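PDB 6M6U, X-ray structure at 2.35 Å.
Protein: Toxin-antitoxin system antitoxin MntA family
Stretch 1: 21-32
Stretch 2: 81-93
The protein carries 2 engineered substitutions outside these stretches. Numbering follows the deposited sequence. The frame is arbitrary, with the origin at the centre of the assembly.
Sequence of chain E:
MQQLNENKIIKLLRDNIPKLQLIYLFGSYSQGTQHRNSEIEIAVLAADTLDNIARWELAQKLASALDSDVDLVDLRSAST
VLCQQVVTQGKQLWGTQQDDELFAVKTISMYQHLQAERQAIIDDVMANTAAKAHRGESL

Stretch 1 (21-32) QLIYLFGSYSQG
Stretch 2 (81-93) VLCQQVVTQGKQL

Three backbone hydrogen bonds tie the strand that holds Ile 23, Tyr 24 and Leu 25 to the strand that starts at Lys 91 and continues beyond Leu 93, which runs antiparallel to it. Lys 91 N donates to Leu 25 O (2.7 Å), Leu 25 N returns a bond to Lys 91 O (2.9 Å), and Leu 93 N donates to Ile 23 O (2.7 Å). Leu 25 and Lys 91 thus form the hydrogen-bonded pair, their CA atoms 5.1 Å apart; Tyr 24 and Gln 92 form the adjacent non-hydrogen-bonded pair, where CA to CA narrows to 4.4 Å.

Past Phe 26, a side chain takes over from the backbone. Gly 27 N donates to Gln 89 OE1 (2.7 Å), and the same OE1 accepts a very short bond from Gln 85 NE2 (2.4 Å). Gln 89 (chi1 p, chi2 t) is long enough to bring its amide oxygen to the Gly 27 amide, while the phi of Gly 27, 72°, is one that glycine adopts readily.

The helix, already under way at Val 81 and running to Gln 89, crosses the first strand at 86°, 8.2 Å between axes. Gly 90 ends the helical geometry with phi/psi -75/155; a CB there would lie 2.2 Å from Val 86 O.

Val 86 joins helix to strand: its CG2 sits over one face of the Phe 26 ring, 3.9 Å from the centroid, and its CG1 lies 3.5 Å from Tyr 24 CD2. Phe 26 (chi1 p) also meets Leu 82, CE1 to CD1 at 3.8 Å. Across the strands, Tyr 24 (chi1 m) packs against aliphatic Gln 92 atoms, CE1 to CB 3.6 Å. On the other face, Leu 25 (t, p) accompanies Lys 91, whose all-t chain carries its amine away. Leu 93 (m, t) sets CB 3.8 Å from Ile 23 CG2.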

ATOM      1  N   GLN E  21      29.045  -4.677  17.658  1.00 44.16           N
ATOM      2  CA  GLN E  21      30.317  -4.002  17.424  1.00 47.27           C
ATOM      3  C   GLN E  21      30.162  -2.554  16.994  1.00 46.86           C
ATOM      4  O   GLN E  21      30.992  -1.722  17.364  1.00 50.52           O
ATOM      5  CB  GLN E  21      31.137  -4.766  16.368  1.00 50.78           C
ATOM      6  CG  GLN E  21      31.567  -6.155  16.808  1.00 57.94           C
ATOM      7  CD  GLN E  21      32.052  -7.014  15.656  1.00 64.11           C
ATOM      8  OE1 GLN E  21      31.909  -6.647  14.489  1.00 68.98           O
ATOM      9  NE2 GLN E  21      32.622  -8.168  15.977  1.00 65.71           N
ATOM     10  N   LEU E  22      29.134  -2.230  16.211  1.00 42.57           N
ATOM     11  CA  LEU E  22      28.971  -0.882  15.688  1.00 43.04           C
ATOM     12  C   LEU E  22      27.493  -0.538  15.627  1.00 44.01           C
ATOM     13  O   LEU E  22      26.680  -1.365  15.211  1.00 45.25           O
ATOM     14  CB  LEU E  22      29.599  -0.746  14.288  1.00 38.90           C
ATOM     15  CG  LEU E  22      31.124  -0.873  14.179  1.00 37.54           C
ATOM     16  CD1 LEU E  22      31.551  -1.140  12.743  1.00 43.24           C
ATOM     17  CD2 LEU E  22      31.836   0.364  14.721  1.00 32.03           C
ATOM     18  N   ILE E  23      27.150   0.678  16.053  1.00 49.17           N
ATOM     19  CA  ILE E  23      25.818   1.249  15.863  1.00 43.47           C
ATOM     20  C   ILE E  23      25.970   2.547  15.083  1.00 37.14           C
ATOM     21  O   ILE E  23      26.766   3.414  15.468  1.00 36.42           O
ATOM     22  CB  ILE E  23      25.098   1.520  17.198  1.00 45.06           C
ATOM     23  CG1 ILE E  23      24.892   0.232  17.993  1.00 42.48           C
ATOM     24  CG2 ILE E  23      23.760   2.195  16.948  1.00 42.40           C
ATOM     25  CD1 ILE E  23      24.180   0.451  19.308  1.00 33.77           C
ATOM     26  N   TYR E  24      25.212   2.682  13.999  1.00 33.31           N
ATOM     27  CA  TYR E  24      25.159   3.915  13.226  1.00 36.50           C
ATOM     28  C   TYR E  24      23.724   4.378  13.092  1.00 38.47           C
ATOM     29  O   TYR E  24      22.819   3.575  12.839  1.00 39.25           O
ATOM     30  CB  TYR E  24      25.723   3.767  11.809  1.00 39.29           C
ATOM     31  CG  TYR E  24      27.184   3.437  11.741  1.00 46.40           C
ATOM     32  CD1 TYR E  24      28.145   4.422  11.909  1.00 45.89           C
ATOM     33  CD2 TYR E  24      27.602   2.142  11.491  1.00 47.60           C
ATOM     34  CE1 TYR E  24      29.485   4.118  11.842  1.00 48.13           C
ATOM     35  CE2 TYR E  24      28.932   1.831  11.422  1.00 51.65           C
ATOM     36  CZ  TYR E  24      29.871   2.819  11.600  1.00 51.89           C
ATOM     37  OH  TYR E  24      31.205   2.499  11.529  1.00 59.58           O
ATOM     38  N   LEU E  25      23.535   5.679  13.251  1.00 36.19           N
ATOM     39  CA  LEU E  25      22.345   6.353  12.768  1.00 43.26           C
ATOM     40  C   LEU E  25      22.680   6.907  11.390  1.00 44.43           C
ATOM     41  O   LEU E  25      23.747   7.501  11.204  1.00 45.85           O
ATOM     42  CB  LEU E  25      21.942   7.470  13.733  1.00 42.94           C
ATOM     43  CG  LEU E  25      20.600   8.172  13.576  1.00 48.20           C
ATOM     44  CD1 LEU E  25      19.443   7.230  13.917  1.00 48.29           C
ATOM     45  CD2 LEU E  25      20.582   9.411  14.460  1.00 49.01           C
ATOM     46  N   PHE E  26      21.806   6.674  10.414  1.00 40.61           N
ATOM     47  CA  PHE E  26      22.050   7.192   9.073  1.00 39.03           C
ATOM     48  C   PHE E  26      20.728   7.680   8.491  1.00 45.92           C
ATOM     49  O   PHE E  26      19.696   7.712   9.168  1.00 53.60           O
ATOM     50  CB  PHE E  26      22.748   6.146   8.184  1.00 40.37           C
ATOM     51  CG  PHE E  26      21.882   4.969   7.794  1.00 37.49           C
ATOM     52  CD1 PHE E  26      21.375   4.865   6.505  1.00 35.11           C
ATOM     53  CD2 PHE E  26      21.608   3.949   8.701  1.00 32.99           C
ATOM     54  CE1 PHE E  26      20.585   3.782   6.129  1.00 38.55           C
ATOM     55  CE2 PHE E  26      20.819   2.862   8.335  1.00 35.41           C
ATOM     56  CZ  PHE E  26      20.307   2.780   7.043  1.00 38.36           C
ATOM     57  N   GLY E  27      20.771   8.092   7.229  1.00 47.63           N
ATOM     58  CA  GLY E  27      19.568   8.582   6.602  1.00 44.84           C
ATOM     59  C   GLY E  27      19.160   9.945   7.129  1.00 49.66           C
ATOM     60  O   GLY E  27      19.979  10.759   7.568  1.00 49.66           O
ATOM     61  N   SER E  28      17.851  10.178   7.108  1.00 55.23           N
ATOM     62  CA  SER E  28      17.330  11.512   7.370  1.00 63.92           C
ATOM     63  C   SER E  28      17.575  11.952   8.809  1.00 68.97           C
ATOM     64  O   SER E  28      17.869  13.122   9.048  1.00 69.24           O
ATOM     65  CB  SER E  28      15.841  11.554   7.030  1.00 67.02           C
ATOM     66  OG  SER E  28      15.078  10.731   7.896  1.00 69.81           O
ATOM     67  N   TYR E  29      17.474  11.041   9.782  1.00 75.31           N
ATOM     68  CA  TYR E  29      17.539  11.466  11.180  1.00 79.40           C
ATOM     69  C   TYR E  29      18.934  11.928  11.583  1.00 78.10           C
ATOM     70  O   TYR E  29      19.065  12.768  12.479  1.00 76.29           O
ATOM     71  CB  TYR E  29      17.043  10.351  12.097  1.00 87.17           C
ATOM     72  CG  TYR E  29      15.564  10.476  12.403  1.00 94.67           C
ATOM     73  CD1 TYR E  29      14.617  10.396  11.387  1.00 96.72           C
ATOM     74  CD2 TYR E  29      15.115  10.684  13.702  1.00 99.07           C
ATOM     75  CE1 TYR E  29      13.263  10.517  11.656  1.00 97.67           C
ATOM     76  CE2 TYR E  29      13.759  10.800  13.982  1.00 99.58           C
ATOM     77  CZ  TYR E  29      12.838  10.719  12.955  1.00 98.33           C
ATOM     78  OH  TYR E  29      11.491  10.837  13.226  1.00 97.05           O
ATOM     79  N   SER E  30      19.981  11.408  10.948  1.00 85.83           N
ATOM     80  CA  SER E  30      21.286  12.047  11.030  1.00 92.06           C
ATOM     81  C   SER E  30      21.327  13.211  10.044  1.00106.23           C
ATOM     82  O   SER E  30      20.722  13.146   8.969  1.00109.58           O
ATOM     83  CB  SER E  30      22.408  11.051  10.732  1.00 82.09           C
ATOM     84  OG  SER E  30      22.472  10.739   9.353  1.00 77.38           O
ATOM     85  N   GLN E  31      22.024  14.287  10.428  1.00114.31           N
ATOM     86  CA  GLN E  31      22.086  15.532   9.661  1.00118.14           C
ATOM     87  C   GLN E  31      20.726  16.222   9.607  1.00120.99           C
ATOM     88  O   GLN E  31      20.083  16.253   8.552  1.00122.69           O
ATOM     89  CB  GLN E  31      22.606  15.277   8.241  1.00118.51           C
ATOM     90  CG  GLN E  31      23.970  14.615   8.195  1.00120.01           C
ATOM     91  CD  GLN E  31      24.208  13.837   6.913  1.00121.13           C
ATOM     92  OE1 GLN E  31      23.420  12.965   6.545  1.00121.42           O
ATOM     93  NE2 GLN E  31      25.301  14.150   6.228  1.00121.99           N
ATOM     94  N   GLY E  32      20.292  16.796  10.732  1.00121.35           N
ATOM     95  CA  GLY E  32      18.952  17.345  10.858  1.00120.56           C
ATOM     96  C   GLY E  32      17.900  16.255  10.786  1.00122.10           C
ATOM     97  O   GLY E  32      18.015  15.376   9.941  1.00123.75           O
ATOM     98  N   VAL E  81      26.312  -0.732  -1.771  1.00 38.24           N
ATOM     99  CA  VAL E  81      25.752   0.615  -1.865  1.00 38.47           C
ATOM    100  C   VAL E  81      25.307   1.105  -0.492  1.00 41.44           C
ATOM    101  O   VAL E  81      25.653   2.215  -0.063  1.00 42.67           O
ATOM    102  CB  VAL E  81      24.584   0.632  -2.866  1.00 35.58           C
ATOM    103  CG1 VAL E  81      23.733   1.882  -2.675  1.00 31.26           C
ATOM    104  CG2 VAL E  81      25.110   0.542  -4.291  1.00 38.91           C
ATOM    105  N   LEU E  82      24.533   0.280   0.220  1.00 38.16           N
ATOM    106  CA  LEU E  82      24.012   0.702   1.517  1.00 37.44           C
ATOM    107  C   LEU E  82      25.129   0.863   2.542  1.00 40.98           C
ATOM    108  O   LEU E  82      25.126   1.824   3.321  1.00 40.51           O
ATOM    109  CB  LEU E  82      22.959  -0.288   2.015  1.00 40.11           C
ATOM    110  CG  LEU E  82      22.249   0.097   3.319  1.00 45.55           C
ATOM    111  CD1 LEU E  82      21.774   1.546   3.287  1.00 32.27           C
ATOM    112  CD2 LEU E  82      21.070  -0.836   3.551  1.00 53.31           C
ATOM    113  N   CYS E  83      26.097  -0.056   2.561  1.00 42.06           N
ATOM    114  CA  CYS E  83      27.227   0.109   3.470  1.00 40.34           C
ATOM    115  C   CYS E  83      27.972   1.409   3.193  1.00 37.12           C
ATOM    116  O   CYS E  83      28.423   2.085   4.124  1.00 38.16           O
ATOM    117  CB  CYS E  83      28.171  -1.089   3.369  1.00 44.88           C
ATOM    118  SG  CYS E  83      27.543  -2.587   4.158  1.00 40.94           S
ATOM    119  N   GLN E  84      28.110   1.779   1.916  1.00 36.43           N
ATOM    120  CA  GLN E  84      28.774   3.035   1.583  1.00 35.23           C
ATOM    121  C   GLN E  84      27.996   4.233   2.120  1.00 41.76           C
ATOM    122  O   GLN E  84      28.591   5.191   2.631  1.00 42.53           O
ATOM    123  CB  GLN E  84      28.957   3.142   0.069  1.00 35.41           C
ATOM    124  CG  GLN E  84      29.458   4.495  -0.429  1.00 40.01           C
ATOM    125  CD  GLN E  84      30.974   4.647  -0.340  1.00 52.84           C
ATOM    126  OE1 GLN E  84      31.673   3.790   0.202  1.00 51.47           O
ATOM    127  NE2 GLN E  84      31.487   5.740  -0.893  1.00 61.30           N
ATOM    128  N   GLN E  85      26.664   4.199   2.017  1.00 39.17           N
ATOM    129  CA  GLN E  85      25.864   5.308   2.534  1.00 41.34           C
ATOM    130  C   GLN E  85      26.050   5.459   4.040  1.00 39.87           C
ATOM    131  O   GLN E  85      26.252   6.571   4.545  1.00 37.83           O
ATOM    132  CB  GLN E  85      24.387   5.112   2.193  1.00 43.04           C
ATOM    133  CG  GLN E  85      23.515   6.272   2.684  1.00 50.93           C
ATOM    134  CD  GLN E  85      22.018   6.019   2.544  1.00 52.83           C
ATOM    135  OE1 GLN E  85      21.582   5.077   1.880  1.00 53.98           O
ATOM    136  NE2 GLN E  85      21.223   6.871   3.177  1.00 57.59           N
ATOM    137  N   VAL E  86      25.984   4.343   4.775  1.00 37.88           N
ATOM    138  CA  VAL E  86      26.241   4.372   6.216  1.00 37.17           C
ATOM    139  C   VAL E  86      27.615   4.967   6.499  1.00 41.14           C
ATOM    140  O   VAL E  86      27.769   5.828   7.369  1.00 39.22           O
ATOM    141  CB  VAL E  86      26.113   2.959   6.812  1.00 35.05           C
ATOM    142  CG1 VAL E  86      26.575   2.948   8.265  1.00 30.29           C
ATOM    143  CG2 VAL E  86      24.677   2.469   6.696  1.00 32.76           C
ATOM    144  N   VAL E  87      28.632   4.516   5.755  1.00 39.54           N
ATOM    145  CA  VAL E  87      29.994   5.007   5.956  1.00 43.04           C
ATOM    146  C   VAL E  87      30.089   6.491   5.622  1.00 50.25           C
ATOM    147  O   VAL E  87      30.842   7.242   6.257  1.00 53.49           O
ATOM    148  CB  VAL E  87      30.984   4.175   5.114  1.00 43.27           C
ATOM    149  CG1 VAL E  87      32.301   4.904   4.954  1.00 35.81           C
ATOM    150  CG2 VAL E  87      31.210   2.812   5.748  1.00 40.89           C
ATOM    151  N   THR E  88      29.329   6.938   4.623  1.00 54.01           N
ATOM    152  CA  THR E  88      29.422   8.317   4.156  1.00 54.94           C
ATOM    153  C   THR E  88      28.693   9.282   5.088  1.00 55.40           C
ATOM    154  O   THR E  88      29.294  10.217   5.626  1.00 59.71           O
ATOM    155  CB  THR E  88      28.863   8.418   2.734  1.00 56.15           C
ATOM    156  OG1 THR E  88      29.748   7.753   1.828  1.00 55.50           O
ATOM    157  CG2 THR E  88      28.698   9.872   2.312  1.00 58.32           C
ATOM    158  N   GLN E  89      27.395   9.066   5.289  1.00 51.64           N
ATOM    159  CA  GLN E  89      26.542   9.993   6.019  1.00 52.67           C
ATOM    160  C   GLN E  89      26.229   9.539   7.436  1.00 52.60           C
ATOM    161  O   GLN E  89      25.523  10.252   8.154  1.00 60.23           O
ATOM    162  CB  GLN E  89      25.225  10.183   5.270  1.00 57.58           C
ATOM    163  CG  GLN E  89      24.308   8.992   5.451  1.00 63.20           C
ATOM    164  CD  GLN E  89      22.950   9.192   4.838  1.00 67.30           C
ATOM    165  OE1 GLN E  89      22.119   8.285   4.845  1.00 67.82           O
ATOM    166  NE2 GLN E  89      22.710  10.382   4.299  1.00 72.05           N
ATOM    167  N   GLY E  90      26.717   8.376   7.852  1.00 46.10           N
ATOM    168  CA  GLY E  90      26.303   7.827   9.124  1.00 42.42           C
ATOM    169  C   GLY E  90      26.942   8.538  10.300  1.00 46.53           C
ATOM    170  O   GLY E  90      28.006   9.147  10.196  1.00 50.42           O
ATOM    171  N   LYS E  91      26.263   8.460  11.440  1.00 44.49           N
ATOM    172  CA  LYS E  91      26.775   8.948  12.715  1.00 46.91           C
ATOM    173  C   LYS E  91      26.958   7.742  13.630  1.00 46.81           C
ATOM    174  O   LYS E  91      25.981   7.079  13.994  1.00 43.58           O
ATOM    175  CB  LYS E  91      25.828   9.976  13.334  1.00 43.47           C
ATOM    176  CG  LYS E  91      26.255  10.448  14.716  1.00 45.88           C
ATOM    177  CD  LYS E  91      25.216  11.374  15.350  1.00 53.87           C
ATOM    178  CE  LYS E  91      25.668  11.843  16.729  1.00 57.93           C
ATOM    179  NZ  LYS E  91      24.637  12.693  17.398  1.00 57.68           N
ATOM    180  N   GLN E  92      28.204   7.459  13.999  1.00 44.80           N
ATOM    181  CA  GLN E  92      28.483   6.324  14.866  1.00 40.66           C
ATOM    182  C   GLN E  92      27.976   6.603  16.274  1.00 46.14           C
ATOM    183  O   GLN E  92      28.371   7.592  16.901  1.00 49.59           O
ATOM    184  CB  GLN E  92      29.978   6.025  14.890  1.00 35.27           C
ATOM    185  CG  GLN E  92      30.339   4.992  15.934  1.00 35.77           C
ATOM    186  CD  GLN E  92      31.771   4.529  15.835  1.00 43.82           C
ATOM    187  OE1 GLN E  92      32.598   5.166  15.178  1.00 49.36           O
ATOM    188  NE2 GLN E  92      32.079   3.415  16.491  1.00 39.87           N
ATOM    189  N   LEU E  93      27.109   5.725  16.780  1.00 47.81           N
ATOM    190  CA  LEU E  93      26.575   5.870  18.128  1.00 47.02           C
ATOM    191  C   LEU E  93      27.294   5.007  19.158  1.00 47.51           C
ATOM    192  O   LEU E  93      27.215   5.308  20.355  1.00 51.87           O
ATOM    193  CB  LEU E  93      25.080   5.526  18.151  1.00 45.85           C
ATOM    194  CG  LEU E  93      24.133   6.333  17.259  1.00 43.71           C
ATOM    195  CD1 LEU E  93      22.693   5.910  17.511  1.00 37.76           C
ATOM    196  CD2 LEU E  93      24.306   7.827  17.506  1.00 46.77           C
TER